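Cupin 2, conserved barrel domain protein (PDB 3ES1) is of unknown function but has a cupin-like beta-barrel fold and is found with a second copy of itself in the assembly. Local coordinates at residues W51-T55 / V56-N60; Y157-G161 / Q162-E166. One frame throughout, in Å; residues are numbered along the deposited sequence.

Interaction 1 (W51-T55 / V56-N60); sequences WTTAT and VPADN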
loop_
_atom_site.group_PDB
_atom_site.type_symbol
_atom_site.label_atom_id
_atom_site.label_comp_id
_atom_site.label_asym_id
_atom_site.label_seq_id
_atom_site.Cartn_x
_atom_site.Cartn_y
_atom_site.Cartn_z
ATOM N N TRP A 51 -0.876 -1.124 10.367
ATOM C CA TRP A 51 -0.534 -2.546 10.487
ATOM C C TRP A 51 0.960 -2.756 10.292
ATOM O O TRP A 51 1.651 -1.930 9.674
ATOM C CB TRP A 51 -1.327 -3.400 9.446
ATOM C CG TRP A 51 -1.477 -4.871 9.815
ATOM C CD1 TRP A 51 -0.717 -5.898 9.380
ATOM C CD2 TRP A 51 -2.401 -5.435 10.756
ATOM N NE1 TRP A 51 -1.097 -7.070 9.971
ATOM C CE2 TRP A 51 -2.142 -6.821 10.815
ATOM C CE3 TRP A 51 -3.415 -4.903 11.562
ATOM C CZ2 TRP A 51 -2.869 -7.680 11.654
ATOM C CZ3 TRP A 51 -4.130 -5.728 12.349
ATOM C CH2 TRP A 51 -3.859 -7.111 12.408
ATOM N N THR A 52 1.397 -3.893 10.808
ATOM C CA THR A 52 2.746 -4.436 10.631
ATOM C C THR A 52 2.709 -5.939 10.555
ATOM O O THR A 52 1.830 -6.578 11.132
ATOM C CB THR A 52 3.672 -4.088 11.798
ATOM O OG1 THR A 52 3.226 -4.734 12.991
ATOM C CG2 THR A 52 3.729 -2.571 12.001
ATOM N N THR A 53 3.676 -6.515 9.864
ATOM C CA THR A 53 3.921 -7.973 9.940
ATOM C C THR A 53 5.352 -8.171 10.414
ATOM O O THR A 53 6.245 -7.393 10.038
ATOM C CB THR A 53 3.657 -8.647 8.557
ATOM O OG1 THR A 53 4.630 -8.218 7.608
ATOM C CG2 THR A 53 2.274 -8.287 8.058
ATOM N N ALA A 54 5.571 -9.174 11.263
ATOM C CA ALA A 54 6.887 -9.360 11.893
ATOM C C ALA A 54 7.887 -9.805 10.839
ATOM O O ALA A 54 9.061 -9.498 10.924
ATOM C CB ALA A 54 6.831 -10.374 13.077
ATOM N N THR A 55 7.371 -10.500 9.827
ATOM C CA THR A 55 8.173 -11.042 8.732
ATOM C C THR A 55 7.508 -10.774 7.392
ATOM O O THR A 55 6.296 -10.492 7.325
ATOM C CB THR A 55 8.346 -12.567 8.860
ATOM O OG1 THR A 55 7.073 -13.212 8.775
ATOM C CG2 THR A 55 9.010 -12.940 10.233
ATOM N N VAL A 56 8.327 -10.842 6.347
ATOM C CA VAL A 56 7.849 -11.067 4.999
ATOM C C VAL A 56 8.624 -12.278 4.419
ATOM O O VAL A 56 9.860 -12.287 4.509
ATOM C CB VAL A 56 7.962 -9.782 4.086
ATOM C CG1 VAL A 56 7.015 -8.673 4.574
ATOM C CG2 VAL A 56 9.395 -9.256 3.958
ATOM N N PRO A 57 7.914 -13.314 3.901
ATOM C CA PRO A 57 6.446 -13.447 3.870
ATOM C C PRO A 57 5.800 -13.326 5.240
ATOM O O PRO A 57 6.409 -13.596 6.276
ATOM C CB PRO A 57 6.218 -14.840 3.276
ATOM C CG PRO A 57 7.496 -15.178 2.546
ATOM C CD PRO A 57 8.585 -14.489 3.277
ATOM N N ALA A 58 4.541 -12.919 5.196
ATOM C CA ALA A 58 3.756 -12.647 6.392
ATOM C C ALA A 58 3.159 -13.957 6.911
ATOM O O ALA A 58 3.450 -15.045 6.400
ATOM C CB ALA A 58 2.672 -11.631 6.109
ATOM N N ASP A 59 2.322 -13.817 7.928
ATOM C CA ASP A 59 1.736 -14.988 8.629
ATOM C C ASP A 59 0.302 -14.748 8.959
ATOM O O ASP A 59 -0.021 -13.996 9.877
ATOM C CB ASP A 59 2.489 -15.261 9.934
ATOM C CG ASP A 59 2.067 -16.557 10.611
ATOM O OD1 ASP A 59 1.117 -17.206 10.168
ATOM O OD2 ASP A 59 2.663 -16.879 11.649
ATOM N N ASN A 60 -0.593 -15.365 8.186
ATOM C CA ASN A 60 -2.001 -15.158 8.474
ATOM C C ASN A 60 -2.501 -16.062 9.585
ATOM O O ASN A 60 -3.710 -16.113 9.862
ATOM C CB ASN A 60 -2.870 -15.250 7.218
ATOM C CG ASN A 60 -2.686 -14.061 6.350
ATOM O OD1 ASN A 60 -2.620 -12.921 6.843
ATOM N ND2 ASN A 60 -2.566 -14.283 5.073
#

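Interaction 2 (Y157-G161 / Q162-E166); sequences YLHNG and QPLPE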
loop_
_atom_site.group_PDB
_atom_site.type_symbol
_atom_site.label_atom_id
_atom_site.label_comp_id
_atom_site.label_asym_id
_atom_site.label_seq_id
_atom_site.Cartn_x
_atom_site.Cartn_y
_atom_site.Cartn_z
ATOM N N TYR A 157 21.027 -1.547 -0.001
ATOM C CA TYR A 157 21.363 -1.318 -1.376
ATOM C C TYR A 157 22.873 -1.456 -1.489
ATOM O O TYR A 157 23.642 -0.915 -0.669
ATOM C CB TYR A 157 20.895 0.069 -1.876
ATOM C CG TYR A 157 21.368 0.319 -3.287
ATOM C CD1 TYR A 157 20.708 -0.273 -4.363
ATOM C CD2 TYR A 157 22.522 1.060 -3.547
ATOM C CE1 TYR A 157 21.144 -0.080 -5.660
ATOM C CE2 TYR A 157 22.983 1.235 -4.854
ATOM C CZ TYR A 157 22.270 0.676 -5.898
ATOM O OH TYR A 157 22.732 0.798 -7.193
ATOM N N LEU A 158 23.265 -2.180 -2.524
ATOM C CA LEU A 158 24.683 -2.417 -2.859
ATOM C C LEU A 158 25.162 -1.554 -4.040
ATOM O O LEU A 158 24.717 -1.678 -5.189
ATOM C CB LEU A 158 24.949 -3.906 -3.132
ATOM C CG LEU A 158 24.795 -4.888 -1.960
ATOM C CD1 LEU A 158 25.091 -6.351 -2.372
ATOM C CD2 LEU A 158 25.643 -4.459 -0.801
ATOM N N HIS A 159 26.094 -0.673 -3.722
ATOM C CA HIS A 159 26.825 0.110 -4.719
ATOM C C HIS A 159 28.262 -0.393 -4.860
ATOM O O HIS A 159 29.032 -0.364 -3.910
ATOM C CB HIS A 159 26.848 1.568 -4.308
ATOM C CG HIS A 159 27.593 2.446 -5.253
ATOM N ND1 HIS A 159 27.195 2.627 -6.553
ATOM C CD2 HIS A 159 28.705 3.199 -5.091
ATOM C CE1 HIS A 159 28.034 3.447 -7.158
ATOM N NE2 HIS A 159 28.966 3.796 -6.299
ATOM N N ASN A 160 28.581 -0.828 -6.069
ATOM C CA ASN A 160 29.838 -1.508 -6.383
ATOM C C ASN A 160 30.057 -2.585 -5.338
ATOM O O ASN A 160 31.121 -2.664 -4.715
ATOM C CB ASN A 160 31.008 -0.528 -6.359
ATOM C CG ASN A 160 30.949 0.507 -7.483
ATOM O OD1 ASN A 160 30.448 0.247 -8.595
ATOM N ND2 ASN A 160 31.466 1.706 -7.178
ATOM N N GLY A 161 28.975 -3.303 -5.052
ATOM C CA GLY A 161 29.006 -4.463 -4.154
ATOM C C GLY A 161 29.151 -4.145 -2.687
ATOM O O GLY A 161 29.351 -5.031 -1.871
ATOM N N GLN A 162 29.038 -2.870 -2.349
ATOM C CA GLN A 162 29.135 -2.449 -0.954
ATOM C C GLN A 162 27.996 -1.532 -0.576
ATOM O O GLN A 162 27.455 -0.841 -1.429
ATOM C CB GLN A 162 30.424 -1.671 -0.696
ATOM C CG GLN A 162 31.716 -2.410 -0.970
ATOM C CD GLN A 162 31.852 -3.677 -0.167
ATOM O OE1 GLN A 162 31.642 -3.697 1.049
ATOM N NE2 GLN A 162 32.216 -4.755 -0.848
ATOM N N PRO A 163 27.648 -1.505 0.712
ATOM C CA PRO A 163 26.676 -0.556 1.248
ATOM C C PRO A 163 27.090 0.876 0.976
ATOM O O PRO A 163 28.276 1.167 0.830
ATOM C CB PRO A 163 26.717 -0.824 2.753
ATOM C CG PRO A 163 27.165 -2.206 2.880
ATOM C CD PRO A 163 28.142 -2.424 1.751
ATOM N N LEU A 164 26.106 1.763 0.881
ATOM C CA LEU A 164 26.403 3.193 0.784
ATOM C C LEU A 164 26.767 3.821 2.162
ATOM O O LEU A 164 26.271 3.416 3.211
ATOM C CB LEU A 164 25.210 3.967 0.237
ATOM C CG LEU A 164 24.583 3.611 -1.095
ATOM C CD1 LEU A 164 23.176 4.199 -1.153
ATOM C CD2 LEU A 164 25.468 4.149 -2.204
ATOM N N PRO A 165 27.596 4.859 2.133
ATOM C CA PRO A 165 27.780 5.856 3.204
ATOM C C PRO A 165 26.486 6.457 3.752
ATOM O O PRO A 165 25.584 6.791 2.993
ATOM C CB PRO A 165 28.507 6.975 2.491
ATOM C CG PRO A 165 29.293 6.276 1.395
ATOM C CD PRO A 165 28.433 5.127 0.955
ATOM N N GLU A 166 26.417 6.642 5.068
ATOM C CA GLU A 166 25.331 7.437 5.671
ATOM C C GLU A 166 25.905 8.697 6.324
ATOM O O GLU A 166 26.665 9.452 5.695
ATOM C CB GLU A 166 24.509 6.611 6.682
HETATM O O HOH W 1 23.393 0.958 1.115
#

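Interaction 1 (W51-T55 / V56-N60)
Thr-53, the last residue of strand 45-53, meets the returning chain with both branches of its side chain. Its methyl CG2 lies 3.9 Å from Ala-58 CB, a methyl-to-methyl contact across the turn. The hydroxyl is placed between the backbone N and the carbonyl carbon (chi1 67°), which brings Thr-53 OG1 to 3.9 Å from Val-56 CG1. Thr-53 OG1 also donates to Thr-55 O at 2.8 Å. That donor stands well above the carbonyl plane, 41° out of it. Ser-79 OG is a second partner, so the hydroxyl has two hydrogen-bond partners, one in the turn and one on strand 79-86.

After Ala-54, the chain turns at Thr-55, whose two oxygens serve different partners. The hydroxyl OG1 of Thr-55 donates to Pro-57 O at 2.6 Å, a short bond with the donor tilted only 16° from the carbonyl plane. The carbonyl O of Thr-55 receives, besides the Thr-53 hydroxyl, a CA-H...O contact from Ala-58, 3.5 Å between Ala-58 CA and that O. The peptide bond between Val-56 and Pro-57 is cis; it folds the chain back, and Pro-57 O comes to face the Thr-55 hydroxyl. The bond between them spans the cis peptide, while the Thr-53 hydroxyl ties the end of the strand to the Thr-55 carbonyl just before it.

This is a compact turn at the end of a barrel strand. Strand 45-53 pairs with strand 79-86 through backbone bonds of Trp-51 with Ile-81 and of Thr-53 with Ser-79, and Val-56 also packs on Ser-79. The second subunit packs against the turn: its Tyr-102 meets Thr-53 and its Glu-153 Pro-57, while Ala-58 makes backbone hydrogen bonds to it, so the loop leaving strand 45-53 is part of the dimer interface.

Interaction 2 (Y157-G161 / Q162-E166)
His-159 and Gln-162 are joined by two backbone hydrogen bonds, His-159 N to Gln-162 O at 2.7 Å and Gln-162 N to His-159 O at 3.0 Å. They close a beta hairpin with a two-residue type I' turn, Asn-160 and Gly-161 at its corner, both at positive phi. Farther down, a water bridges the two arms, donating to Tyr-157 O at 2.6 Å and accepting from Leu-164 N at 2.8 Å.

Around these bonds the side chains pack in two groups. Leu-158 CD2 rests 4.1 Å from Pro-163 CD. Leu-164 has CG anti to its carbonyl carbon (chi1 -56°), and its two methyls go to different residues: CD2 sits 3.6 Å from His-159 CB, and CD1 is 4.0 Å from Tyr-157 CD2 on the ring. An alanine in place of Leu-164 would lose both methyls and would probably leave His-159 and Tyr-157 without their shared apolar neighbour. The Tyr-157 ring stacks on His-21 of the second subunit.

The chemistry implies a small hairpin defined by main-chain bonds and one water, its apolar side chains serving both the arms and the subunit interface.

Overall arrangement
From the N terminus the chain first reaches interaction 1, where it leaves strand 45-53 and closes a tight turn at the start of the loop toward strand 79-86. It then runs through the remaining barrel strands, ending with 145-153, before interaction 2 closes the hairpin 158-159/162-163 close to the last modelled residue. The two contacts are in series, neither enclosing nor crossing the other, and they do not touch: their centres are 27 Å apart and their nearest atoms about 15 Å. Both touch the second subunit, interaction 1 through the loop after strand 45-53 and interaction 2 through the C-terminal hairpin.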